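Neuraminidase (Influenza A virus, PDB 4K3Y) is the neuraminidase-like surface protein of a bat influenza A virus, a tetrameric beta-propeller related to influenza sialidases but probably lacking their usual sialic acid-cleaving activity. Local coordinates at residues T202-G210 against R219-S227; L237-D248 against I276-K285. All coordinates share one frame; numbering follows the deposited sequence.

Contact 1: T202-G210 against R219-S227; sequences TSGKVKCTG and RPFLEFDQS
The Phe224 ring bears Val206 on one face and Cys208 at its edge. Val206 CB sits 3.7 Å from the ring centroid in a CH-pi contact, offset toward the rim, while Cys208 SG lies 5.4 Å from the same centroid and near the ring plane, a sulfur-aromatic approach. Phe224 CG stands between its backbone N and carbonyl carbon (chi1 62°), a torsion that brings the ring over the Val206 side chain, the two running side by side. On the other side of the sheet, the Phe221 ring has Cys208 O above one face, 3.3 Å from CD1, with Thr209 OG1 coming in obliquely; that hydroxyl is hydrogen-bonded to Met268 N. The Arg219 guanidinium has Gly210 O in plane at its edge, although its NH2 bonds to Ile264 O.

Strands 205-211 and 221-224 are the two inner strands of a four-stranded antiparallel propeller blade. Val206 with Phe224 and Cys208 with Leu222 form hydrogen-bonded pairs, and the Cys208 N to Leu222 O bond measures 2.8 Å. Gly210 N adds a fifth bond, to Pro220 O at 2.9 Å. Lys207 with Glu223 and Thr209 with Phe221 are non-hydrogen-bonded pairs. Cys208 SG also forms a disulfide with Cys199 on adjacent strand 197-202, so three successive strands are tied together.

Lys205 CD lies 3.8 Å from the Glu223 carboxyl carbon CD. Backbone bonds and apolar packing thus hold this hairpin; the lysine and acid charges, not in contact across the pair, probably add only diffuse attraction, and Glu223 has a long, weak ion pair with Lys233.

Contact 2: L237-D248 against I276-K285; sequences LGFLGDTPRGID and IGRIINPGSK
Arg278 lies flat between Phe239 and Arg245, where a long loop of the beta-propeller packs against strand 273-279 and the turn that follows. Its CG stands between backbone N and carbonyl carbon (chi1 84°), and the chain then runs extended to NE, carrying the guanidinium into this slot. There it covers the Phe239 ring with centres 3.6 Å apart and planes at 14°, a cation-pi stack. On the opposite face lies the Arg245 guanidinium, 3.8 Å between centres and planes at 18°, although the two arginine side chains cross at about a right angle. Pro282 CG closes the far side of Arg245, completing four layers. The paired positive charges are probably offset by Asp248, which Arg278 grips end-on, NH1 to OD1 at 2.9 Å on the syn lone pair and NH2 to OD2 at 3.3 Å, and by Glu289, salt-bridged to Arg278 NE.

Asp248 OD1 also accepts Leu240 N from above the carboxylate plane, while Arg278 NH1 reaches Leu240 O, so acid and arginine are both fastened to the loop backbone. Both terminal nitrogens of Arg245 converge in plane on one acceptor, Ile279 O, each at 2.9 Å. Ile276 CD1 meets the edge of the Phe239 ring, and Thr243 CG2 packs beside Pro282 CB. Between the segments, one water donates to Gly241 O at 2.7 Å, accepts from Ile279 N and hydrogen-bonds to Thr243 OG1 at 2.6 Å.

Contact 1 closes before contact 2 opens along the chain, and their centres are about 22 Å apart. Contact 1 pairs the two inner strands of the blade spanning strands 197-202 to 230-233. Contact 2 sets the long loop leaving that blade against strand 273-279 of the following one, so the two describe successive steps round the propeller. They touch through Arg219 of contact 1, which makes a weak hydrogen bond to Gly241 O and a long, weak ion pair with Asp242. Calcium, bound by Asn212, Asp216 and Gly262, lies about 7 Å from the side chains of both Arg219 and Arg245, consistent with the metal region helping to join one blade to the next.

Contact 1: T202-G210 against R219-S227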
loop_
_atom_site.group_PDB
_atom_site.type_symbol
_atom_site.label_atom_id
_atom_site.label_comp_id
_atom_site.label_asym_id
_atom_site.label_seq_id
_atom_site.Cartn_x
_atom_site.Cartn_y
_atom_site.Cartn_z
ATOM N N THR C 202 15.374 16.839 26.092
ATOM C CA THR C 202 15.111 16.352 27.436
ATOM C C THR C 202 15.197 17.499 28.432
ATOM O O THR C 202 15.906 18.477 28.179
ATOM C CB THR C 202 16.073 15.219 27.830
ATOM O OG1 THR C 202 15.634 14.615 29.055
ATOM C CG2 THR C 202 17.495 15.752 27.977
ATOM N N SER C 203 14.458 17.379 29.540
ATOM C CA SER C 203 14.530 18.325 30.663
ATOM C C SER C 203 14.267 19.774 30.260
ATOM O O SER C 203 14.901 20.695 30.786
ATOM C CB SER C 203 15.891 18.230 31.371
ATOM O OG SER C 203 16.031 17.012 32.085
ATOM N N GLY C 204 13.350 19.974 29.317
ATOM C CA GLY C 204 12.994 21.315 28.898
ATOM C C GLY C 204 13.922 21.985 27.895
ATOM O O GLY C 204 13.633 23.090 27.425
ATOM N N LYS C 205 15.035 21.342 27.559
ATOM C CA LYS C 205 15.935 21.907 26.557
ATOM C C LYS C 205 16.059 21.035 25.304
ATOM O O LYS C 205 16.050 19.800 25.379
ATOM C CB LYS C 205 17.324 22.166 27.157
ATOM C CG LYS C 205 17.357 23.320 28.141
ATOM C CD LYS C 205 18.512 23.197 29.127
ATOM C CE LYS C 205 18.295 24.100 30.335
ATOM N NZ LYS C 205 16.864 24.541 30.444
ATOM N N VAL C 206 16.156 21.684 24.149
ATOM C CA VAL C 206 16.639 20.997 22.963
ATOM C C VAL C 206 18.157 21.023 23.015
ATOM O O VAL C 206 18.753 22.068 23.275
ATOM C CB VAL C 206 16.194 21.665 21.664
ATOM C CG1 VAL C 206 16.782 20.916 20.466
ATOM C CG2 VAL C 206 14.688 21.689 21.576
ATOM N N LYS C 207 18.782 19.872 22.786
ATOM C CA LYS C 207 20.235 19.794 22.796
ATOM C C LYS C 207 20.782 19.306 21.445
ATOM O O LYS C 207 20.324 18.292 20.918
ATOM C CB LYS C 207 20.696 18.925 23.970
ATOM C CG LYS C 207 20.185 19.411 25.320
ATOM C CD LYS C 207 20.897 18.683 26.455
ATOM C CE LYS C 207 20.217 18.875 27.807
ATOM N NZ LYS C 207 20.469 17.689 28.702
ATOM N N CYS C 208 21.746 20.036 20.888
ATOM C CA CYS C 208 22.249 19.724 19.552
ATOM C C CYS C 208 23.765 19.554 19.522
ATOM O O CYS C 208 24.489 20.218 20.262
ATOM C CB CYS C 208 21.836 20.818 18.570
ATOM S SG CYS C 208 20.086 20.995 18.439
ATOM N N THR C 209 24.242 18.661 18.662
ATOM C CA THR C 209 25.676 18.513 18.436
ATOM C C THR C 209 25.967 18.922 17.016
ATOM O O THR C 209 25.420 18.348 16.082
ATOM C CB THR C 209 26.136 17.077 18.601
ATOM O OG1 THR C 209 25.867 16.644 19.940
ATOM C CG2 THR C 209 27.622 16.985 18.333
ATOM N N GLY C 210 26.811 19.929 16.844
ATOM C CA GLY C 210 27.144 20.389 15.509
ATOM C C GLY C 210 28.470 19.834 15.013
ATOM O O GLY C 210 29.143 19.068 15.716
ATOM N N ARG C 219 33.551 18.593 18.784
ATOM C CA ARG C 219 32.276 19.024 18.213
ATOM C C ARG C 219 31.624 20.134 19.037
ATOM O O ARG C 219 31.605 20.064 20.263
ATOM C CB ARG C 219 31.326 17.829 18.031
ATOM C CG ARG C 219 31.872 16.719 17.119
ATOM C CD ARG C 219 30.868 15.588 16.947
ATOM N NE ARG C 219 31.216 14.694 15.842
ATOM C CZ ARG C 219 31.059 14.994 14.554
ATOM N NH1 ARG C 219 30.556 16.166 14.190
ATOM N NH2 ARG C 219 31.410 14.120 13.622
ATOM N N PRO C 220 31.098 21.174 18.363
ATOM C CA PRO C 220 30.391 22.234 19.098
ATOM C C PRO C 220 29.030 21.753 19.604
ATOM O O PRO C 220 28.433 20.844 19.004
ATOM C CB PRO C 220 30.222 23.336 18.041
ATOM C CG PRO C 220 30.243 22.606 16.717
ATOM C CD PRO C 220 31.209 21.467 16.919
ATOM N N PHE C 221 28.552 22.363 20.689
ATOM C CA PHE C 221 27.310 21.949 21.339
ATOM C C PHE C 221 26.350 23.116 21.606
ATOM O O PHE C 221 26.779 24.218 21.935
ATOM C CB PHE C 221 27.635 21.257 22.655
ATOM C CG PHE C 221 26.563 20.329 23.130
ATOM C CD1 PHE C 221 26.472 19.046 22.614
ATOM C CD2 PHE C 221 25.651 20.727 24.097
ATOM C CE1 PHE C 221 25.487 18.169 23.047
ATOM C CE2 PHE C 221 24.658 19.856 24.539
ATOM C CZ PHE C 221 24.578 18.574 24.010
ATOM N N LEU C 222 25.053 22.854 21.485
ATOM C CA LEU C 222 24.026 23.860 21.707
ATOM C C LEU C 222 22.935 23.296 22.615
ATOM O O LEU C 222 22.622 22.099 22.563
ATOM C CB LEU C 222 23.382 24.252 20.371
ATOM C CG LEU C 222 22.995 25.698 20.039
ATOM C CD1 LEU C 222 21.862 25.714 19.020
ATOM C CD2 LEU C 222 22.636 26.524 21.260
ATOM N N GLU C 223 22.371 24.157 23.456
ATOM C CA GLU C 223 21.119 23.855 24.147
ATOM C C GLU C 223 20.245 25.110 24.118
ATOM O O GLU C 223 20.759 26.233 24.104
ATOM C CB GLU C 223 21.358 23.342 25.572
ATOM C CG GLU C 223 21.845 24.383 26.576
ATOM C CD GLU C 223 22.086 23.788 27.960
ATOM O OE1 GLU C 223 22.274 22.550 28.052
ATOM O OE2 GLU C 223 22.079 24.563 28.950
ATOM N N PHE C 224 18.932 24.923 24.067
ATOM C CA PHE C 224 18.011 26.058 24.048
ATOM C C PHE C 224 16.591 25.654 24.446
ATOM O O PHE C 224 16.191 24.495 24.271
ATOM C CB PHE C 224 18.003 26.736 22.670
ATOM C CG PHE C 224 17.528 25.848 21.554
ATOM C CD1 PHE C 224 18.422 25.049 20.860
ATOM C CD2 PHE C 224 16.177 25.813 21.192
ATOM C CE1 PHE C 224 17.978 24.232 19.822
ATOM C CE2 PHE C 224 15.724 24.994 20.154
ATOM C CZ PHE C 224 16.619 24.211 19.468
ATOM N N ASP C 225 15.840 26.610 24.990
ATOM C CA ASP C 225 14.440 26.375 25.332
ATOM C C ASP C 225 13.534 27.102 24.346
ATOM O O ASP C 225 14.026 27.705 23.382
ATOM C CB ASP C 225 14.128 26.760 26.789
ATOM C CG ASP C 225 14.651 28.141 27.167
ATOM O OD1 ASP C 225 14.478 29.091 26.372
ATOM O OD2 ASP C 225 15.232 28.272 28.270
ATOM N N GLN C 226 12.222 27.040 24.588
ATOM C CA GLN C 226 11.238 27.573 23.645
ATOM C C GLN C 226 11.277 29.094 23.529
ATOM O O GLN C 226 10.791 29.657 22.543
ATOM C CB GLN C 226 9.826 27.094 23.990
ATOM C CG GLN C 226 9.400 27.317 25.430
ATOM C CD GLN C 226 8.074 26.649 25.740
ATOM O OE1 GLN C 226 7.272 26.385 24.842
ATOM N NE2 GLN C 226 7.840 26.364 27.013
ATOM N N SER C 227 11.862 29.752 24.528
ATOM C CA SER C 227 11.997 31.206 24.518
ATOM C C SER C 227 13.251 31.658 23.761
ATOM O O SER C 227 13.629 32.826 23.817
ATOM C CB SER C 227 11.991 31.753 25.954
ATOM O OG SER C 227 12.784 30.963 26.823
#

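Contact 2: L237-D248 against I276-K285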
loop_
_atom_site.group_PDB
_atom_site.type_symbol
_atom_site.label_atom_id
_atom_site.label_comp_id
_atom_site.label_asym_id
_atom_site.label_seq_id
_atom_site.Cartn_x
_atom_site.Cartn_y
_atom_site.Cartn_z
ATOM N N LEU C 237 36.450 17.245 26.740
ATOM C CA LEU C 237 36.966 15.881 26.641
ATOM C C LEU C 237 37.928 15.653 25.470
ATOM O O LEU C 237 37.618 15.940 24.308
ATOM C CB LEU C 237 35.804 14.887 26.580
ATOM C CG LEU C 237 35.417 14.191 27.889
ATOM C CD1 LEU C 237 35.592 15.106 29.083
ATOM C CD2 LEU C 237 33.985 13.710 27.817
ATOM N N GLY C 238 39.097 15.116 25.800
ATOM C CA GLY C 238 40.143 14.868 24.833
ATOM C C GLY C 238 39.857 13.700 23.910
ATOM O O GLY C 238 40.687 13.385 23.056
ATOM N N PHE C 239 38.697 13.057 24.086
ATOM C CA PHE C 239 38.203 12.024 23.154
ATOM C C PHE C 239 37.532 12.697 21.945
ATOM O O PHE C 239 36.351 13.060 21.983
ATOM C CB PHE C 239 37.216 11.099 23.863
ATOM C CG PHE C 239 36.838 9.867 23.072
ATOM C CD1 PHE C 239 37.749 8.836 22.898
ATOM C CD2 PHE C 239 35.553 9.719 22.543
ATOM C CE1 PHE C 239 37.405 7.683 22.193
ATOM C CE2 PHE C 239 35.204 8.571 21.830
ATOM C CZ PHE C 239 36.129 7.552 21.653
ATOM N N LEU C 240 38.298 12.852 20.875
ATOM C CA LEU C 240 37.919 13.736 19.785
ATOM C C LEU C 240 36.812 13.182 18.903
ATOM O O LEU C 240 36.985 12.148 18.247
ATOM C CB LEU C 240 39.151 14.066 18.939
ATOM C CG LEU C 240 40.261 14.776 19.708
ATOM C CD1 LEU C 240 41.355 15.246 18.762
ATOM C CD2 LEU C 240 39.687 15.940 20.502
ATOM N N GLY C 241 35.699 13.911 18.859
ATOM C CA GLY C 241 34.504 13.476 18.162
ATOM C C GLY C 241 34.480 13.568 16.641
ATOM O O GLY C 241 33.846 12.723 15.980
ATOM N N ASP C 242 35.138 14.576 16.068
ATOM C CA ASP C 242 35.042 14.774 14.619
ATOM C C ASP C 242 35.912 13.810 13.819
ATOM O O ASP C 242 36.779 13.104 14.359
ATOM C CB ASP C 242 35.381 16.218 14.214
ATOM C CG ASP C 242 34.487 16.733 13.111
ATOM O OD1 ASP C 242 34.148 15.909 12.226
ATOM O OD2 ASP C 242 34.109 17.937 13.159
ATOM N N THR C 243 35.650 13.794 12.520
ATOM C CA THR C 243 36.492 13.122 11.548
ATOM C C THR C 243 36.493 14.039 10.330
ATOM O O THR C 243 35.440 14.261 9.728
ATOM C CB THR C 243 35.926 11.742 11.153
ATOM O OG1 THR C 243 35.955 10.858 12.286
ATOM C CG2 THR C 243 36.744 11.131 10.004
ATOM N N PRO C 244 37.675 14.545 9.931
ATOM C CA PRO C 244 39.011 14.190 10.429
ATOM C C PRO C 244 39.352 14.721 11.811
ATOM O O PRO C 244 38.575 15.497 12.400
ATOM C CB PRO C 244 39.939 14.851 9.420
ATOM C CG PRO C 244 39.178 16.010 8.916
ATOM C CD PRO C 244 37.746 15.576 8.877
ATOM N N ARG C 245 40.527 14.301 12.293
ATOM C CA ARG C 245 41.010 14.625 13.631
ATOM C C ARG C 245 42.427 14.080 13.826
ATOM O O ARG C 245 42.883 13.216 13.077
ATOM C CB ARG C 245 40.062 14.039 14.695
ATOM C CG ARG C 245 40.041 12.510 14.756
ATOM C CD ARG C 245 39.252 12.017 15.967
ATOM N NE ARG C 245 39.443 10.583 16.200
ATOM C CZ ARG C 245 38.690 9.632 15.664
ATOM N NH1 ARG C 245 37.676 9.954 14.869
ATOM N NH2 ARG C 245 38.948 8.365 15.924
ATOM N N GLY C 246 43.122 14.578 14.837
ATOM C CA GLY C 246 44.417 14.023 15.174
ATOM C C GLY C 246 44.351 13.080 16.367
ATOM O O GLY C 246 43.300 12.485 16.632
ATOM N N ILE C 247 45.467 12.944 17.085
ATOM C CA ILE C 247 45.543 12.088 18.273
ATOM C C ILE C 247 44.615 12.591 19.384
ATOM O O ILE C 247 44.363 13.797 19.488
ATOM C CB ILE C 247 47.005 12.013 18.805
ATOM C CG1 ILE C 247 47.955 11.636 17.673
ATOM C CG2 ILE C 247 47.148 11.007 19.950
ATOM C CD1 ILE C 247 49.301 11.131 18.148
ATOM N N ASP C 248 44.092 11.676 20.203
ATOM C CA ASP C 248 43.344 12.081 21.393
ATOM C C ASP C 248 44.230 12.939 22.315
ATOM O O ASP C 248 45.441 12.728 22.393
ATOM C CB ASP C 248 42.793 10.857 22.125
ATOM C CG ASP C 248 41.541 10.283 21.454
ATOM O OD1 ASP C 248 40.905 11.017 20.652
ATOM O OD2 ASP C 248 41.191 9.105 21.742
ATOM N N ILE C 276 30.073 9.887 23.454
ATOM C CA ILE C 276 30.610 10.410 22.214
ATOM C C ILE C 276 30.676 9.277 21.212
ATOM O O ILE C 276 31.333 8.261 21.465
ATOM C CB ILE C 276 32.012 10.946 22.389
ATOM C CG1 ILE C 276 32.015 12.065 23.428
ATOM C CG2 ILE C 276 32.538 11.444 21.049
ATOM C CD1 ILE C 276 33.383 12.505 23.795
ATOM N N GLY C 277 29.981 9.439 20.088
ATOM C CA GLY C 277 30.089 8.486 19.005
ATOM C C GLY C 277 31.027 9.017 17.947
ATOM O O GLY C 277 30.912 10.169 17.522
ATOM N N ARG C 278 31.958 8.182 17.505
ATOM C CA ARG C 278 32.827 8.589 16.414
ATOM C C ARG C 278 33.276 7.431 15.549
ATOM O O ARG C 278 33.068 6.255 15.875
ATOM C CB ARG C 278 34.055 9.319 16.949
ATOM C CG ARG C 278 35.151 8.380 17.378
ATOM C CD ARG C 278 36.098 9.069 18.323
ATOM N NE ARG C 278 37.201 8.183 18.652
ATOM C CZ ARG C 278 38.304 8.564 19.278
ATOM N NH1 ARG C 278 38.450 9.824 19.654
ATOM N NH2 ARG C 278 39.248 7.670 19.535
ATOM N N ILE C 279 33.882 7.807 14.429
ATOM C CA ILE C 279 34.492 6.890 13.490
ATOM C C ILE C 279 35.861 6.464 14.032
ATOM O O ILE C 279 36.645 7.301 14.484
ATOM C CB ILE C 279 34.639 7.595 12.145
ATOM C CG1 ILE C 279 33.244 8.022 11.672
ATOM C CG2 ILE C 279 35.365 6.711 11.138
ATOM C CD1 ILE C 279 33.142 8.445 10.209
ATOM N N ILE C 280 36.145 5.164 13.997
ATOM C CA ILE C 280 37.302 4.636 14.709
ATOM C C ILE C 280 38.632 5.000 14.036
ATOM O O ILE C 280 39.529 5.537 14.685
ATOM C CB ILE C 280 37.175 3.122 14.940
ATOM C CG1 ILE C 280 35.858 2.825 15.669
ATOM C CG2 ILE C 280 38.392 2.581 15.732
ATOM C CD1 ILE C 280 35.583 1.354 15.856
ATOM N N ASN C 281 38.761 4.712 12.745
ATOM C CA ASN C 281 39.942 5.126 12.006
ATOM C C ASN C 281 39.600 6.340 11.166
ATOM O O ASN C 281 38.918 6.210 10.164
ATOM C CB ASN C 281 40.462 3.995 11.103
ATOM C CG ASN C 281 40.618 2.666 11.839
ATOM O OD1 ASN C 281 39.899 2.373 12.800
ATOM N ND2 ASN C 281 41.557 1.848 11.377
ATOM N N PRO C 282 40.078 7.533 11.557
ATOM C CA PRO C 282 39.662 8.679 10.736
ATOM C C PRO C 282 40.260 8.654 9.308
ATOM O O PRO C 282 39.804 9.411 8.432
ATOM C CB PRO C 282 40.185 9.893 11.526
ATOM C CG PRO C 282 40.680 9.345 12.847
ATOM C CD PRO C 282 41.052 7.920 12.590
ATOM N N GLY C 283 41.253 7.787 9.076
ATOM C CA GLY C 283 41.920 7.702 7.781
ATOM C C GLY C 283 41.077 7.000 6.732
ATOM O O GLY C 283 40.494 7.636 5.857
ATOM N N SER C 284 41.045 5.672 6.797
ATOM C CA SER C 284 40.061 4.887 6.066
ATOM C C SER C 284 38.899 5.038 6.990
ATOM O O SER C 284 39.057 4.751 8.178
ATOM C CB SER C 284 40.469 3.426 6.079
ATOM O OG SER C 284 40.464 2.915 7.414
ATOM N N LYS C 285 37.743 5.483 6.515
ATOM C CA LYS C 285 36.673 5.798 7.479
ATOM C C LYS C 285 35.965 4.543 8.032
ATOM O O LYS C 285 34.759 4.350 7.841
ATOM C CB LYS C 285 35.687 6.813 6.895
ATOM C CG LYS C 285 36.254 8.235 6.805
ATOM C CD LYS C 285 35.308 9.184 6.053
ATOM C CE LYS C 285 35.975 10.529 5.784
ATOM N NZ LYS C 285 36.137 10.791 4.322
HETATM O O HOH W 1 34.022 10.878 14.024
#